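Local coordinates for protein oxidoreductase (Ralstonia eutropha, PDB 3HJ9) that binds flavin mononucleotide and is probably an FMN-dependent oxidoreductase related to the nitroreductases, at residues 97-105 with 114-123; 122-132 with 185-196. All coordinates share one frame; numbering follows the deposited sequence.

Contact 1 of 2, residues 97-105 with 114-123; sequences YVALPAGLY and LELKRAADLR
Leu116 lays its CD1 methyl over one face of the Tyr105 ring, 4.1 Å from the ring centroid and offset toward the rim. This CH-pi contact pairs two residues on the same face of the sheet. Leu114 crosses Tyr105 at about a right angle and brings its CB to 3.7 Å from Tyr105 CD2. The Tyr105 hydroxyl is hydrogen-bonded to the backbone O of Glu26. Leu104 points to the other sheet face, with CG anti to the backbone N (chi1 175°). Its CD2 runs beside Lys117 CG at 3.8 Å, both side chains pointing the same way. Lys117 CG also meets the edge of the Tyr97 ring, and water 1 links Lys117 NZ to Tyr97 OH. The backbone here is the antiparallel hairpin of strands 103-108 and 113-116. Just past its second strand, a classic beta bulge sets Lys117 and Arg118 both opposite Leu104. Leu104 O therefore accepts two bonds, from Lys117 N at 2.8 Å and from Arg118 N at 3.1 Å. Leu104 N returns a nearly straight bond to Arg118 O. At the far end, Arg123 grips Asp121 side-on, with NE on OD1 and NH2 on OD2. Arg123 N reaches OD1 from the opposite face of the carboxylate, closing an Asx turn. Pro101 CG sits over the centre of one face of this guanidinium, 3.7 Å from Arg123 CZ.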
loop_
_atom_site.group_PDB
_atom_site.type_symbol
_atom_site.label_atom_id
_atom_site.label_comp_id
_atom_site.label_asym_id
_atom_site.label_seq_id
_atom_site.Cartn_x
_atom_site.Cartn_y
_atom_site.Cartn_z
ATOM N N TYR A 97 5.771 -13.072 6.620
ATOM C CA TYR A 97 6.599 -13.762 7.581
ATOM C C TYR A 97 6.772 -12.835 8.751
ATOM O O TYR A 97 6.738 -11.615 8.583
ATOM C CB TYR A 97 7.961 -14.121 6.982
ATOM C CG TYR A 97 7.912 -15.294 6.032
ATOM C CD1 TYR A 97 7.446 -15.132 4.725
ATOM C CD2 TYR A 97 8.329 -16.566 6.432
ATOM C CE1 TYR A 97 7.407 -16.194 3.833
ATOM C CE2 TYR A 97 8.291 -17.634 5.562
ATOM C CZ TYR A 97 7.797 -17.455 4.262
ATOM O OH TYR A 97 7.750 -18.521 3.412
ATOM N N VAL A 98 7.003 -13.411 9.924
ATOM C CA VAL A 98 7.189 -12.633 11.152
ATOM C C VAL A 98 8.465 -13.096 11.852
ATOM O O VAL A 98 8.560 -14.274 12.211
ATOM C CB VAL A 98 5.988 -12.817 12.160
ATOM C CG1 VAL A 98 6.031 -11.756 13.221
ATOM C CG2 VAL A 98 4.642 -12.789 11.458
ATOM N N ALA A 99 9.432 -12.188 12.045
ATOM C CA ALA A 99 10.659 -12.509 12.797
ATOM C C ALA A 99 10.391 -12.133 14.238
ATOM O O ALA A 99 10.235 -10.942 14.539
ATOM C CB ALA A 99 11.881 -11.768 12.254
ATOM N N LEU A 100 10.252 -13.144 15.103
ATOM C CA LEU A 100 10.111 -12.955 16.540
ATOM C C LEU A 100 11.410 -13.426 17.200
ATOM O O LEU A 100 12.199 -14.165 16.572
ATOM C CB LEU A 100 8.958 -13.779 17.087
ATOM C CG LEU A 100 7.560 -13.335 16.657
ATOM C CD1 LEU A 100 6.570 -14.494 16.881
ATOM C CD2 LEU A 100 7.133 -12.022 17.378
ATOM N N PRO A 101 11.639 -13.037 18.470
ATOM C CA PRO A 101 12.842 -13.568 19.162
ATOM C C PRO A 101 12.862 -15.113 19.265
ATOM O O PRO A 101 13.932 -15.711 19.234
ATOM C CB PRO A 101 12.776 -12.933 20.557
ATOM C CG PRO A 101 11.890 -11.746 20.448
ATOM C CD PRO A 101 10.924 -12.038 19.286
ATOM N N ALA A 102 11.692 -15.743 19.382
ATOM C CA ALA A 102 11.595 -17.210 19.444
ATOM C C ALA A 102 11.660 -17.910 18.078
ATOM O O ALA A 102 11.730 -19.117 18.040
ATOM C CB ALA A 102 10.329 -17.626 20.194
ATOM N N GLY A 103 11.631 -17.173 16.965
ATOM C CA GLY A 103 11.654 -17.807 15.654
ATOM C C GLY A 103 11.074 -16.991 14.520
ATOM O O GLY A 103 10.394 -15.988 14.769
ATOM N N LEU A 104 11.403 -17.409 13.289
ATOM C CA LEU A 104 10.839 -16.843 12.064
ATOM C C LEU A 104 9.615 -17.697 11.740
ATOM O O LEU A 104 9.747 -18.927 11.575
ATOM C CB LEU A 104 11.820 -16.873 10.874
ATOM C CG LEU A 104 11.242 -16.388 9.512
ATOM C CD1 LEU A 104 10.965 -14.876 9.501
ATOM C CD2 LEU A 104 12.141 -16.806 8.365
ATOM N N TYR A 105 8.462 -17.051 11.585
ATOM C CA TYR A 105 7.204 -17.718 11.269
ATOM C C TYR A 105 6.575 -17.215 9.996
ATOM O O TYR A 105 6.805 -16.078 9.631
ATOM C CB TYR A 105 6.192 -17.500 12.410
ATOM C CG TYR A 105 6.553 -18.238 13.668
ATOM C CD1 TYR A 105 7.510 -17.724 14.548
ATOM C CD2 TYR A 105 5.974 -19.468 13.968
ATOM C CE1 TYR A 105 7.882 -18.438 15.721
ATOM C CE2 TYR A 105 6.324 -20.177 15.136
ATOM C CZ TYR A 105 7.261 -19.668 15.998
ATOM O OH TYR A 105 7.586 -20.390 17.113
ATOM N N LEU A 114 0.498 -18.966 12.985
ATOM C CA LEU A 114 1.917 -18.842 12.618
ATOM C C LEU A 114 2.568 -20.247 12.580
ATOM O O LEU A 114 2.414 -21.018 13.499
ATOM C CB LEU A 114 2.622 -17.946 13.641
ATOM C CG LEU A 114 2.227 -16.455 13.720
ATOM C CD1 LEU A 114 2.862 -15.777 14.957
ATOM C CD2 LEU A 114 2.640 -15.806 12.450
ATOM N N GLU A 115 3.260 -20.557 11.492
ATOM C CA GLU A 115 3.950 -21.836 11.262
ATOM C C GLU A 115 5.445 -21.537 11.245
ATOM O O GLU A 115 5.872 -20.615 10.554
ATOM C CB GLU A 115 3.538 -22.415 9.913
ATOM C CG GLU A 115 2.072 -22.792 9.820
ATOM C CD GLU A 115 1.668 -23.430 8.451
ATOM O OE1 GLU A 115 1.078 -24.540 8.483
ATOM O OE2 GLU A 115 1.944 -22.852 7.360
ATOM N N LEU A 116 6.218 -22.278 12.036
ATOM C CA LEU A 116 7.680 -22.080 12.136
ATOM C C LEU A 116 8.381 -22.352 10.792
ATOM O O LEU A 116 8.134 -23.376 10.160
ATOM C CB LEU A 116 8.275 -22.934 13.267
ATOM C CG LEU A 116 9.774 -22.801 13.590
ATOM C CD1 LEU A 116 10.094 -21.395 14.082
ATOM C CD2 LEU A 116 10.156 -23.884 14.619
ATOM N N LYS A 117 9.159 -21.376 10.348
ATOM C CA LYS A 117 9.989 -21.420 9.132
ATOM C C LYS A 117 11.453 -21.629 9.550
ATOM O O LYS A 117 12.163 -22.401 8.906
ATOM C CB LYS A 117 9.858 -20.112 8.343
ATOM C CG LYS A 117 10.655 -20.031 7.028
ATOM C CD LYS A 117 10.154 -21.048 5.961
ATOM C CE LYS A 117 11.165 -21.162 4.847
ATOM N NZ LYS A 117 10.919 -22.239 3.861
ATOM N N ARG A 118 11.908 -20.903 10.584
ATOM C CA ARG A 118 13.262 -21.112 11.148
ATOM C C ARG A 118 13.394 -20.795 12.655
ATOM O O ARG A 118 13.045 -19.705 13.111
ATOM C CB ARG A 118 14.275 -20.312 10.319
ATOM C CG ARG A 118 15.666 -20.833 10.530
ATOM C CD ARG A 118 16.689 -20.129 9.710
ATOM N NE ARG A 118 17.980 -20.695 10.071
ATOM C CZ ARG A 118 19.159 -20.316 9.592
ATOM N NH1 ARG A 118 19.278 -19.326 8.709
ATOM N NH2 ARG A 118 20.238 -20.948 10.012
ATOM N N ALA A 119 13.946 -21.736 13.410
ATOM C CA ALA A 119 14.165 -21.588 14.861
ATOM C C ALA A 119 15.419 -20.737 15.092
ATOM O O ALA A 119 16.442 -21.228 15.488
ATOM C CB ALA A 119 14.262 -22.974 15.563
ATOM N N ALA A 120 15.299 -19.457 14.779
ATOM C CA ALA A 120 16.362 -18.469 14.914
ATOM C C ALA A 120 15.739 -17.071 14.945
ATOM O O ALA A 120 14.614 -16.856 14.405
ATOM C CB ALA A 120 17.347 -18.573 13.761
ATOM N N ASP A 121 16.463 -16.122 15.542
ATOM C CA ASP A 121 16.046 -14.702 15.637
ATOM C C ASP A 121 16.614 -13.946 14.438
ATOM O O ASP A 121 17.808 -13.621 14.419
ATOM C CB ASP A 121 16.495 -14.112 16.998
ATOM C CG ASP A 121 16.204 -12.620 17.147
ATOM O OD1 ASP A 121 15.511 -11.976 16.312
ATOM O OD2 ASP A 121 16.712 -12.067 18.121
ATOM N N LEU A 122 15.739 -13.675 13.448
ATOM C CA LEU A 122 16.122 -12.973 12.206
ATOM C C LEU A 122 15.676 -11.510 12.194
ATOM O O LEU A 122 15.507 -10.900 11.131
ATOM C CB LEU A 122 15.588 -13.714 10.967
ATOM C CG LEU A 122 16.291 -15.024 10.625
ATOM C CD1 LEU A 122 15.911 -16.128 11.574
ATOM C CD2 LEU A 122 15.940 -15.417 9.210
ATOM N N ARG A 123 15.489 -10.917 13.366
ATOM C CA ARG A 123 15.108 -9.513 13.407
ATOM C C ARG A 123 16.302 -8.657 12.964
ATOM O O ARG A 123 17.454 -8.968 13.286
ATOM C CB ARG A 123 14.655 -9.109 14.784
ATOM C CG ARG A 123 13.339 -9.756 15.174
ATOM C CD ARG A 123 12.997 -9.368 16.591
ATOM N NE ARG A 123 13.986 -9.914 17.519
ATOM C CZ ARG A 123 14.222 -9.480 18.755
ATOM N NH1 ARG A 123 13.534 -8.475 19.296
ATOM N NH2 ARG A 123 15.155 -10.081 19.481
HETATM O O HOH W 1 9.306 -20.553 2.388
HETATM O O HOH W 2 13.006 -14.624 13.788
#

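Contact 2 of 2, residues 122-132 with 185-196. With FMN (flavin mononucleotide), chain C.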
loop_
_atom_site.group_PDB
_atom_site.type_symbol
_atom_site.label_atom_id
_atom_site.label_comp_id
_atom_site.label_asym_id
_atom_site.label_seq_id
_atom_site.Cartn_x
_atom_site.Cartn_y
_atom_site.Cartn_z
ATOM N N LEU A 122 15.739 -13.675 13.448
ATOM C CA LEU A 122 16.122 -12.973 12.206
ATOM C C LEU A 122 15.676 -11.510 12.194
ATOM O O LEU A 122 15.507 -10.900 11.131
ATOM C CB LEU A 122 15.588 -13.714 10.967
ATOM C CG LEU A 122 16.291 -15.024 10.625
ATOM C CD1 LEU A 122 15.911 -16.128 11.574
ATOM C CD2 LEU A 122 15.940 -15.417 9.210
ATOM N N ARG A 123 15.489 -10.917 13.366
ATOM C CA ARG A 123 15.108 -9.513 13.407
ATOM C C ARG A 123 16.302 -8.657 12.964
ATOM O O ARG A 123 17.454 -8.968 13.286
ATOM C CB ARG A 123 14.655 -9.109 14.784
ATOM C CG ARG A 123 13.339 -9.756 15.174
ATOM C CD ARG A 123 12.997 -9.368 16.591
ATOM N NE ARG A 123 13.986 -9.914 17.519
ATOM C CZ ARG A 123 14.222 -9.480 18.755
ATOM N NH1 ARG A 123 13.534 -8.475 19.296
ATOM N NH2 ARG A 123 15.155 -10.081 19.481
ATOM N N SER A 124 15.975 -7.566 12.275
ATOM C CA SER A 124 16.917 -6.628 11.663
ATOM C C SER A 124 18.077 -7.309 10.896
ATOM O O SER A 124 19.258 -7.149 11.216
ATOM C CB SER A 124 17.383 -5.540 12.631
ATOM O OG SER A 124 18.023 -6.107 13.739
HETATM N N MSE A 125 17.667 -8.092 9.895
HETATM C CA MSE A 125 18.562 -8.797 8.977
HETATM C C MSE A 125 18.335 -8.249 7.563
HETATM O O MSE A 125 18.481 -8.972 6.584
HETATM C CB MSE A 125 18.304 -10.311 9.044
HETATM C CG MSE A 125 18.584 -10.931 10.386
HETATM SE SE MSE A 125 20.467 -10.835 10.833
HETATM C CE MSE A 125 21.113 -11.771 9.280
ATOM N N THR A 126 17.990 -6.964 7.449
ATOM C CA THR A 126 17.778 -6.360 6.116
ATOM C C THR A 126 19.079 -6.235 5.322
ATOM O O THR A 126 19.022 -6.072 4.137
ATOM C CB THR A 126 17.146 -4.951 6.154
ATOM O OG1 THR A 126 18.081 -4.037 6.719
ATOM C CG2 THR A 126 15.811 -4.935 6.907
ATOM N N GLY A 127 20.234 -6.296 5.977
ATOM C CA GLY A 127 21.511 -6.170 5.319
ATOM C C GLY A 127 21.977 -4.741 5.060
ATOM O O GLY A 127 22.998 -4.553 4.412
ATOM N N TYR A 128 21.229 -3.730 5.521
ATOM C CA TYR A 128 21.633 -2.327 5.375
ATOM C C TYR A 128 21.426 -1.527 6.651
ATOM O O TYR A 128 20.479 -1.785 7.407
ATOM C CB TYR A 128 20.869 -1.667 4.243
ATOM C CG TYR A 128 21.283 -2.187 2.893
ATOM C CD1 TYR A 128 20.551 -3.200 2.260
ATOM C CD2 TYR A 128 22.440 -1.703 2.267
ATOM C CE1 TYR A 128 20.933 -3.687 1.000
ATOM C CE2 TYR A 128 22.858 -2.206 1.035
ATOM C CZ TYR A 128 22.090 -3.181 0.407
ATOM O OH TYR A 128 22.455 -3.644 -0.800
ATOM N N GLN A 129 22.308 -0.549 6.853
ATOM C CA GLN A 129 22.234 0.348 7.990
ATOM C C GLN A 129 21.381 1.587 7.662
ATOM O O GLN A 129 21.898 2.600 7.171
ATOM C CB GLN A 129 23.634 0.731 8.480
ATOM C CG GLN A 129 23.693 1.640 9.707
ATOM C CD GLN A 129 22.900 1.097 10.889
ATOM O OE1 GLN A 129 21.664 1.215 10.965
ATOM N NE2 GLN A 129 23.623 0.529 11.837
ATOM N N ASP A 130 20.086 1.472 7.945
ATOM C CA ASP A 130 19.101 2.553 7.763
ATOM C C ASP A 130 18.675 3.208 9.092
ATOM O O ASP A 130 17.651 3.877 9.149
ATOM C CB ASP A 130 17.899 2.063 6.935
ATOM C CG ASP A 130 17.110 0.950 7.618
ATOM O OD1 ASP A 130 17.489 0.548 8.723
ATOM O OD2 ASP A 130 16.116 0.451 7.028
ATOM N N PHE A 131 19.487 3.022 10.138
ATOM C CA PHE A 131 19.274 3.622 11.442
ATOM C C PHE A 131 17.907 3.311 12.091
ATOM O O PHE A 131 17.340 4.146 12.795
ATOM C CB PHE A 131 19.553 5.121 11.343
ATOM C CG PHE A 131 20.840 5.441 10.605
ATOM C CD1 PHE A 131 22.081 5.296 11.226
ATOM C CD2 PHE A 131 20.808 5.836 9.250
ATOM C CE1 PHE A 131 23.271 5.561 10.523
ATOM C CE2 PHE A 131 21.978 6.110 8.550
ATOM C CZ PHE A 131 23.225 5.997 9.196
ATOM N N VAL A 132 17.372 2.131 11.806
ATOM C CA VAL A 132 16.137 1.640 12.433
ATOM C C VAL A 132 16.615 0.767 13.600
ATOM O O VAL A 132 17.377 -0.147 13.380
ATOM C CB VAL A 132 15.297 0.819 11.476
ATOM C CG1 VAL A 132 14.106 0.158 12.229
ATOM C CG2 VAL A 132 14.825 1.694 10.330
ATOM N N ARG A 185 10.458 -0.898 5.365
ATOM C CA ARG A 185 11.857 -0.836 4.911
ATOM C C ARG A 185 11.991 -1.629 3.628
ATOM O O ARG A 185 11.617 -2.815 3.577
ATOM C CB ARG A 185 12.811 -1.348 5.976
ATOM C CG ARG A 185 12.498 -0.810 7.368
ATOM C CD ARG A 185 13.126 -1.638 8.444
ATOM N NE ARG A 185 14.562 -1.494 8.527
ATOM C CZ ARG A 185 15.329 -2.181 9.375
ATOM N NH1 ARG A 185 14.800 -3.063 10.220
ATOM N NH2 ARG A 185 16.632 -1.986 9.399
ATOM N N GLY A 186 12.488 -0.955 2.605
ATOM C CA GLY A 186 12.686 -1.487 1.264
ATOM C C GLY A 186 14.127 -1.697 0.919
ATOM O O GLY A 186 14.412 -2.306 -0.094
ATOM N N TRP A 187 15.037 -1.135 1.713
ATOM C CA TRP A 187 16.454 -1.385 1.561
ATOM C C TRP A 187 16.747 -2.761 2.134
ATOM O O TRP A 187 17.129 -2.892 3.312
ATOM C CB TRP A 187 17.292 -0.314 2.247
ATOM C CG TRP A 187 17.501 0.858 1.386
ATOM C CD1 TRP A 187 16.707 1.951 1.263
ATOM C CD2 TRP A 187 18.607 1.049 0.510
ATOM N NE1 TRP A 187 17.278 2.845 0.381
ATOM C CE2 TRP A 187 18.447 2.314 -0.096
ATOM C CE3 TRP A 187 19.743 0.287 0.207
ATOM C CZ2 TRP A 187 19.352 2.818 -1.019
ATOM C CZ3 TRP A 187 20.670 0.798 -0.723
ATOM C CH2 TRP A 187 20.474 2.052 -1.306
ATOM N N LEU A 188 16.569 -3.768 1.274
ATOM C CA LEU A 188 16.789 -5.177 1.609
ATOM C C LEU A 188 17.849 -5.781 0.717
ATOM O O LEU A 188 17.805 -5.567 -0.483
ATOM C CB LEU A 188 15.489 -5.999 1.416
ATOM C CG LEU A 188 14.214 -5.610 2.179
ATOM C CD1 LEU A 188 13.141 -6.735 1.944
ATOM C CD2 LEU A 188 14.471 -5.402 3.670
ATOM N N ASN A 189 18.828 -6.477 1.312
ATOM C CA ASN A 189 19.734 -7.345 0.573
ATOM C C ASN A 189 18.864 -8.607 0.408
ATOM O O ASN A 189 18.842 -9.507 1.271
ATOM C CB ASN A 189 21.046 -7.596 1.340
ATOM C CG ASN A 189 22.040 -8.419 0.531
ATOM O OD1 ASN A 189 21.636 -9.247 -0.313
ATOM N ND2 ASN A 189 23.330 -8.169 0.738
ATOM N N ARG A 190 18.113 -8.649 -0.699
ATOM C CA ARG A 190 17.078 -9.677 -0.865
ATOM C C ARG A 190 17.623 -11.103 -0.864
ATOM O O ARG A 190 17.077 -11.968 -0.183
ATOM C CB ARG A 190 16.231 -9.422 -2.128
ATOM C CG ARG A 190 15.561 -8.093 -2.132
ATOM C CD ARG A 190 14.773 -7.930 -3.374
ATOM N NE ARG A 190 13.993 -6.712 -3.363
ATOM C CZ ARG A 190 13.147 -6.345 -4.333
ATOM N NH1 ARG A 190 12.981 -7.101 -5.413
ATOM N NH2 ARG A 190 12.458 -5.207 -4.229
ATOM N N ARG A 191 18.710 -11.331 -1.580
ATOM C CA ARG A 191 19.315 -12.664 -1.621
ATOM C C ARG A 191 19.892 -13.142 -0.279
ATOM O O ARG A 191 19.737 -14.327 0.088
ATOM C CB ARG A 191 20.367 -12.752 -2.722
ATOM C CG ARG A 191 19.771 -12.645 -4.126
ATOM C CD ARG A 191 20.889 -12.697 -5.122
ATOM N NE ARG A 191 21.601 -13.979 -5.047
ATOM C CZ ARG A 191 22.847 -14.216 -5.451
ATOM N NH1 ARG A 191 23.625 -13.259 -5.981
ATOM N NH2 ARG A 191 23.329 -15.447 -5.308
ATOM N N GLN A 192 20.553 -12.232 0.434
ATOM C CA GLN A 192 21.099 -12.535 1.752
ATOM C C GLN A 192 19.964 -12.857 2.746
ATOM O O GLN A 192 20.040 -13.840 3.478
ATOM C CB GLN A 192 21.918 -11.360 2.229
ATOM C CG GLN A 192 22.554 -11.483 3.572
ATOM C CD GLN A 192 23.430 -10.290 3.834
ATOM O OE1 GLN A 192 24.569 -10.253 3.368
ATOM N NE2 GLN A 192 22.911 -9.303 4.564
ATOM N N LEU A 193 18.937 -12.020 2.764
ATOM C CA LEU A 193 17.795 -12.218 3.638
ATOM C C LEU A 193 17.038 -13.506 3.262
ATOM O O LEU A 193 16.643 -14.237 4.154
ATOM C CB LEU A 193 16.846 -11.009 3.651
ATOM C CG LEU A 193 15.668 -11.051 4.654
ATOM C CD1 LEU A 193 16.201 -11.291 6.087
ATOM C CD2 LEU A 193 14.851 -9.761 4.580
ATOM N N ALA A 194 16.875 -13.782 1.965
ATOM C CA ALA A 194 16.199 -15.010 1.486
ATOM C C ALA A 194 16.937 -16.258 2.019
ATOM O O ALA A 194 16.311 -17.194 2.501
ATOM C CB ALA A 194 16.098 -15.044 -0.032
ATOM N N GLU A 195 18.264 -16.233 1.955
ATOM C CA GLU A 195 19.121 -17.304 2.506
ATOM C C GLU A 195 18.923 -17.477 4.029
ATOM O O GLU A 195 18.758 -18.600 4.509
ATOM C CB GLU A 195 20.602 -17.015 2.174
ATOM C CG GLU A 195 21.670 -17.787 2.970
ATOM C CD GLU A 195 21.581 -19.275 2.811
ATOM O OE1 GLU A 195 21.034 -19.721 1.773
ATOM O OE2 GLU A 195 22.104 -20.016 3.691
ATOM N N HIS A 196 18.947 -16.378 4.778
ATOM C CA HIS A 196 18.738 -16.437 6.238
ATOM C C HIS A 196 17.376 -16.996 6.593
ATOM O O HIS A 196 17.264 -17.764 7.549
ATOM C CB HIS A 196 18.956 -15.082 6.927
ATOM C CG HIS A 196 20.379 -14.619 6.893
ATOM N ND1 HIS A 196 21.425 -15.427 7.255
ATOM C CD2 HIS A 196 20.924 -13.426 6.561
ATOM C CE1 HIS A 196 22.561 -14.762 7.127
ATOM N NE2 HIS A 196 22.280 -13.541 6.716
HETATM N N1 FMN C . 12.626 3.884 6.011
HETATM C C2 FMN C . 13.822 3.370 6.476
HETATM O O2 FMN C . 14.292 3.762 7.547
HETATM N N3 FMN C . 14.477 2.392 5.731
HETATM C C4 FMN C . 13.967 1.959 4.513
HETATM O O4 FMN C . 14.591 1.087 3.892
HETATM C C4A FMN C . 12.753 2.486 4.041
HETATM N N5 FMN C . 12.213 2.065 2.841
HETATM C C5A FMN C . 10.979 2.529 2.416
HETATM C C6 FMN C . 10.478 2.035 1.217
HETATM C C7 FMN C . 9.242 2.495 0.737
HETATM C C7M FMN C . 8.706 1.958 -0.561
HETATM C C8 FMN C . 8.518 3.461 1.446
HETATM C C8M FMN C . 7.210 3.966 0.916
HETATM C C9 FMN C . 9.034 3.975 2.651
HETATM C C9A FMN C . 10.273 3.515 3.154
HETATM N N10 FMN C . 10.836 3.957 4.353
HETATM C C10 FMN C . 12.077 3.458 4.796
HETATM C "C1'" FMN C . 10.130 4.932 5.254
HETATM C "C2'" FMN C . 10.294 6.372 4.848
HETATM O "O2'" FMN C . 11.607 6.823 5.117
HETATM C "C3'" FMN C . 9.256 7.185 5.609
HETATM O "O3'" FMN C . 7.987 6.841 5.093
HETATM C "C4'" FMN C . 9.555 8.685 5.425
HETATM O "O4'" FMN C . 10.616 8.994 6.323
HETATM C "C5'" FMN C . 8.356 9.585 5.686
HETATM O "O5'" FMN C . 8.008 9.418 7.059
HETATM P P FMN C . 6.522 8.995 7.457
HETATM O O1P FMN C . 5.465 9.753 6.697
HETATM O O2P FMN C . 6.358 7.518 7.149
HETATM O O3P FMN C . 6.364 9.263 8.954
HETATM O O HOH W 3 21.062 -9.969 6.297
HETATM O O HOH W 4 18.063 -4.562 9.583
HETATM O O HOH W 5 17.108 -1.721 5.780
HETATM O O HOH W 6 23.903 -5.932 2.267
#
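The flavin pocket of this nitroreductase-family protein is built in part from the loop at Asp130 and the chain leading into helix 190-196. Asp130 and Arg185 form a side-on salt bridge. Arg185 NE gives a bond of 2.9 Å to the syn lone pair of Asp130 OD2, close to the guanidinium plane. Arg185 NH2 reaches Asp130 OD1 at 2.8 Å, but this bond is more bent. A chain bend at chi3 (72°) turns the guanidinium to the carboxylate. Val132 CB covers one guanidinium face and Thr126 CG2 the other, which should restrict its tilt. Asp130 OD2 also accepts from FMN N3 at 2.9 Å, so Arg185 probably holds in place the carboxylate that accepts from the flavin. Trp187 N binds FMN O4 at 3.1 Å. The Trp187 indole turns an edge to the face of the Tyr128 ring, with planes at 72° and CE3 over the ring centre. The indole NE1 is hydrogen-bonded to Tyr89 OH of the second subunit. Water 5 bridges Thr126 OG1 and Trp187 O. Farther along, Asn189 caps the helix through OD1 to Gln192 N, while Asn189 N binds Thr126 O at 2.9 Å, nearly straight. Gln192 NE2 shares water 3 with the backbone O of Met125, a selenomethionine here. Leu193 packs its CD1 methyl against Met125 CB at 3.8 Å.

In the fold
Contacts 1 and 2 follow each other along the chain and share Leu122 and Arg123; their centres are 15 Å apart. Contact 1 lies on the hairpin side of the large antiparallel sheet. Residues 122-132 of contact 2 then lead to the flavin. The side chain of the shared Arg123 is about 12 Å from that of Asp130, which binds FMN in contact 2. A second link is more direct: Arg118 NH1 lies 2.8 Å from His196 O, a probable hydrogen bond from the bulge after strand 113-116 to the end of helix 190-196. Arg77 of the second subunit also bonds to this FMN, so the pocket spans the dimer interface.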